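Local structure of replicative DNA helicase (Mycobacterium smegmatis, 6OWN) at residues M83-S88 with G133-H138; E52-T57 with P101-T106. The protein carries an intein, the splicing domain described here, which excises itself from the helicase precursor by protein splicing and is reversibly inhibited by zinc. One frame throughout, in Å; residues are numbered along the deposited sequence.

Overall arrangement
Both contacts belong to an all-beta intein splicing domain and lie on the same side of its centre, about 9 Å apart from centre to centre. Contact 2 is main-chain pairing at the end of two neighbouring antiparallel strands, 48-53 and 103-111. Strand 84-85 of contact 1 pairs with the other edge of strand 103-111. Thus contact 1 joins that sheet to the C-terminal strand 135-138 mostly through side chains, with no hydrogen bond between the two segments, whereas contact 2 is built mainly on hydrogen bonds. Each is partly buried. Thr85 and Val135 are buried in contact 1, Phe53 and Ile105 in contact 2. Val135 unites them, since it also touches Phe53, Asp55 and Val103.

Contact 1: residues M83-S88 with G133-H138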
# COMPACT_ATOMS: atom_id res chain seq x y z
N MET A 83 13.59 8.22 1.57
CA MET A 83 12.40 8.42 2.40
C MET A 83 12.05 7.13 3.15
O MET A 83 12.50 6.04 2.81
CB MET A 83 11.22 8.84 1.54
CG MET A 83 11.39 10.16 0.81
SD MET A 83 9.93 10.54 -0.18
CE MET A 83 10.24 12.26 -0.60
N HIS A 84 11.23 7.29 4.19
CA HIS A 84 10.71 6.18 4.96
C HIS A 84 9.18 6.22 4.93
O HIS A 84 8.58 7.28 4.71
CB HIS A 84 11.19 6.23 6.43
CG HIS A 84 12.68 6.31 6.58
ND1 HIS A 84 13.42 7.38 6.11
CD2 HIS A 84 13.56 5.47 7.16
CE1 HIS A 84 14.70 7.18 6.38
NE2 HIS A 84 14.81 6.03 7.02
N THR A 85 8.56 5.07 5.16
CA THR A 85 7.12 4.98 5.35
C THR A 85 6.84 4.76 6.83
O THR A 85 7.24 3.73 7.39
CB THR A 85 6.50 3.87 4.50
OG1 THR A 85 7.15 2.63 4.80
CG2 THR A 85 6.66 4.17 3.02
N VAL A 86 6.17 5.71 7.46
CA VAL A 86 6.05 5.76 8.91
C VAL A 86 4.57 5.79 9.30
O VAL A 86 3.69 6.05 8.47
CB VAL A 86 6.77 6.98 9.51
CG1 VAL A 86 8.25 6.94 9.17
CG2 VAL A 86 6.14 8.25 9.00
N VAL A 87 4.31 5.53 10.58
CA VAL A 87 2.95 5.56 11.12
C VAL A 87 2.70 6.75 12.03
O VAL A 87 1.54 6.98 12.41
CB VAL A 87 2.62 4.25 11.87
CG1 VAL A 87 2.88 3.05 10.98
CG2 VAL A 87 3.42 4.15 13.16
N SER A 88 3.73 7.51 12.39
CA SER A 88 3.56 8.69 13.24
C SER A 88 4.74 9.65 13.09
O SER A 88 5.30 10.11 14.08
CB SER A 88 3.39 8.29 14.71
N GLY A 133 6.29 -7.50 3.80
CA GLY A 133 6.91 -6.80 4.91
C GLY A 133 5.96 -6.02 5.80
O GLY A 133 6.40 -5.43 6.80
N MET A 134 4.67 -5.97 5.46
CA MET A 134 3.66 -5.27 6.26
C MET A 134 4.00 -3.79 6.43
O MET A 134 3.96 -3.23 7.52
CB MET A 134 3.49 -5.96 7.62
CG MET A 134 3.25 -7.46 7.51
SD MET A 134 2.48 -8.07 9.02
CE MET A 134 2.48 -9.84 8.70
N VAL A 135 4.32 -3.15 5.31
CA VAL A 135 4.70 -1.74 5.25
C VAL A 135 3.45 -0.87 5.36
O VAL A 135 2.41 -1.20 4.78
CB VAL A 135 5.47 -1.47 3.94
CG1 VAL A 135 5.53 0.01 3.64
CG2 VAL A 135 6.87 -2.07 4.04
N PRO A 136 3.50 0.24 6.09
CA PRO A 136 2.32 1.11 6.18
C PRO A 136 2.08 1.83 4.87
O PRO A 136 3.00 2.33 4.23
CB PRO A 136 2.69 2.11 7.28
CG PRO A 136 3.92 1.57 7.92
CD PRO A 136 4.61 0.72 6.92
N THR A 137 0.81 1.91 4.47
CA THR A 137 0.46 2.67 3.28
C THR A 137 -0.90 3.31 3.49
O THR A 137 -1.67 2.91 4.37
CB THR A 137 0.52 1.78 2.02
OG1 THR A 137 0.54 2.59 0.84
CG2 THR A 137 -0.65 0.80 1.97
N HIS A 138 -1.18 4.33 2.69
CA HIS A 138 -2.34 5.20 2.91
C HIS A 138 -3.45 4.83 1.94
O HIS A 138 -3.18 4.47 0.79
CB HIS A 138 -1.91 6.66 2.73
CG HIS A 138 -2.93 7.66 3.16
ND1 HIS A 138 -4.05 7.94 2.41
CD2 HIS A 138 -2.97 8.50 4.22
CE1 HIS A 138 -4.75 8.89 3.01
NE2 HIS A 138 -4.11 9.25 4.11
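The C-terminal strand of the intein, 135-138, meets the edge strand 84-85 and the loop after it through Thr85 and Val87 on one side and Val135 and Pro136 on the other. Pro136 is the main surface. Val87 CG1 is 3.6 Å from Pro136 CG and 3.8 Å from Pro136 CB. The two side chains cross at about a right angle. Thr85 meets the same ring at a slant, with its OG1 3.8 Å from Pro136 CD. That hydroxyl sits between the backbone N and the carbonyl carbon (chi1 55°), which brings Thr85 OG1 to 3.3 Å from Val135 CG1. The contact is therefore van der Waals packing. It buries Thr85 OG1 and Pro136 O, and neither has a polar partner in the model. Where the strand begins, Met134 and Val135 both face Ala130 of strand 127-130, a G1 beta bulge. On the strand itself, Thr137 points away from Thr85 and is hydrogen-bonded to His65. Strand 135-138 thus has three neighbours: it pairs with 127-130, whose Tyr128 belongs to a zinc site, is bonded to Gln66 of strand 66-69 through His138, and packs against 84-85, which is bonded in turn to strand 103-111.

Contact 2: residues E52-T57 with P101-T106; sequences EFSDGT and PAVQIT
Glu52 opens the contact against Thr106. Its carbonyl O accepts Thr106 N at 2.8 Å, with the donor tilted 30° from the carbonyl plane. Its side chain is extended beyond CG. One water joins Glu52 OE1 to Thr106 OG1, and Glu52 OE2 forms a salt bridge with Arg109 further along the partner strand. Phe53 follows and pairs with Ile105 as an antiparallel non-hydrogen-bonded pair, both side chains on the same face of the sheet. These two side chains lie side by side, with Phe53 CE1 3.7 Å from Ile105 CG1. Val103 crosses Phe53 at about a right angle and brings its CG1 to 3.5 Å from Phe53 CB. Ile59 and Val135 also touch Phe53. Ser54 grips Gln104 twice. Ser54 N donates to Gln104 O at 2.7 Å, nearly in line with the carbonyl bond. Gln104 N donates to Ser54 OG at 2.8 Å, with an angle of 161° at the hydrogen. The hydroxyl is placed for this by chi1 of 56°, between its own backbone N and carbonyl carbon. Asp55 OD2 lies 3.8 Å from Val103 CG2, a packing contact. Its other oxygen, OD1, takes two donors from one face of the carboxylate, Thr57 N and Thr57 OG1. The backbone bond makes an Asx turn. Gly56 has a positive phi, and its N bonds back to Phe53 O to close a type I turn. Phe53 N donates to Thr57 O at 2.9 Å. A type I turn whose fourth position is a glycine with positive phi is the type I plus G1 bulge hairpin, here joining strands 48-53 and 58-62, with strand 103-111 paired along the first of them.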
# COMPACT_ATOMS: atom_id res chain seq x y z
N GLU A 52 10.74 -0.30 -4.08
CA GLU A 52 11.57 -1.26 -3.37
C GLU A 52 11.92 -0.74 -1.98
O GLU A 52 12.20 0.45 -1.82
CB GLU A 52 12.84 -1.57 -4.17
CG GLU A 52 12.55 -2.37 -5.43
CD GLU A 52 13.74 -2.47 -6.36
OE1 GLU A 52 14.79 -1.86 -6.05
OE2 GLU A 52 13.63 -3.15 -7.40
N PHE A 53 11.88 -1.63 -0.99
CA PHE A 53 12.06 -1.26 0.41
C PHE A 53 13.27 -1.96 1.02
O PHE A 53 13.72 -3.02 0.56
CB PHE A 53 10.83 -1.59 1.25
CG PHE A 53 9.57 -0.93 0.78
CD1 PHE A 53 9.27 0.37 1.13
CD2 PHE A 53 8.68 -1.62 -0.02
CE1 PHE A 53 8.12 0.98 0.69
CE2 PHE A 53 7.53 -1.01 -0.47
CZ PHE A 53 7.24 0.28 -0.11
N SER A 54 13.78 -1.34 2.09
CA SER A 54 14.98 -1.82 2.77
C SER A 54 14.76 -3.14 3.50
O SER A 54 15.74 -3.80 3.86
CB SER A 54 15.46 -0.76 3.76
OG SER A 54 14.42 -0.43 4.68
N ASP A 55 13.52 -3.54 3.76
CA ASP A 55 13.29 -4.85 4.36
C ASP A 55 13.33 -5.98 3.33
O ASP A 55 12.96 -7.10 3.64
CB ASP A 55 11.94 -4.86 5.09
CG ASP A 55 10.77 -4.60 4.15
OD1 ASP A 55 11.02 -4.39 2.95
OD2 ASP A 55 9.61 -4.60 4.60
N GLY A 56 13.76 -5.69 2.10
CA GLY A 56 13.81 -6.71 1.08
C GLY A 56 12.49 -7.00 0.39
O GLY A 56 12.35 -8.06 -0.23
N THR A 57 11.51 -6.11 0.50
CA THR A 57 10.24 -6.35 -0.16
C THR A 57 9.97 -5.25 -1.18
O THR A 57 10.65 -4.24 -1.24
CB THR A 57 9.10 -6.46 0.87
OG1 THR A 57 8.91 -5.21 1.53
CG2 THR A 57 9.43 -7.55 1.92
N PRO A 101 11.79 0.37 13.92
CA PRO A 101 12.62 0.95 12.87
C PRO A 101 11.84 1.08 11.56
O PRO A 101 11.51 0.07 10.93
CB PRO A 101 13.75 -0.06 12.73
CG PRO A 101 13.11 -1.37 13.10
CD PRO A 101 12.08 -1.05 14.14
N ALA A 102 11.54 2.32 11.17
CA ALA A 102 10.72 2.54 9.98
C ALA A 102 11.44 2.02 8.74
O ALA A 102 12.63 2.26 8.54
CB ALA A 102 10.40 4.02 9.83
N VAL A 103 10.70 1.28 7.91
CA VAL A 103 11.27 0.77 6.66
C VAL A 103 11.61 1.94 5.75
O VAL A 103 10.91 2.97 5.73
CB VAL A 103 10.27 -0.20 6.00
CG1 VAL A 103 10.57 -0.38 4.54
CG2 VAL A 103 10.28 -1.53 6.72
N GLN A 104 12.71 1.81 5.01
CA GLN A 104 13.18 2.85 4.10
C GLN A 104 12.94 2.45 2.65
O GLN A 104 13.13 1.29 2.27
CB GLN A 104 14.67 3.12 4.33
CG GLN A 104 15.26 4.20 3.44
CD GLN A 104 16.73 4.45 3.74
OE1 GLN A 104 17.30 5.45 3.32
NE2 GLN A 104 17.35 3.53 4.47
N ILE A 105 12.53 3.42 1.83
CA ILE A 105 12.43 3.24 0.39
C ILE A 105 13.84 3.28 -0.20
O ILE A 105 14.57 4.26 -0.02
CB ILE A 105 11.54 4.31 -0.25
CG1 ILE A 105 10.09 4.13 0.23
CG2 ILE A 105 11.65 4.28 -1.77
CD1 ILE A 105 9.29 5.39 0.15
N THR A 106 14.23 2.22 -0.90
CA THR A 106 15.55 2.19 -1.50
C THR A 106 15.55 2.47 -3.00
O THR A 106 16.59 2.88 -3.53
CB THR A 106 16.22 0.85 -1.22
OG1 THR A 106 15.39 -0.21 -1.71
CG2 THR A 106 16.41 0.66 0.28
O HOH W 1 16.34 -1.00 -3.98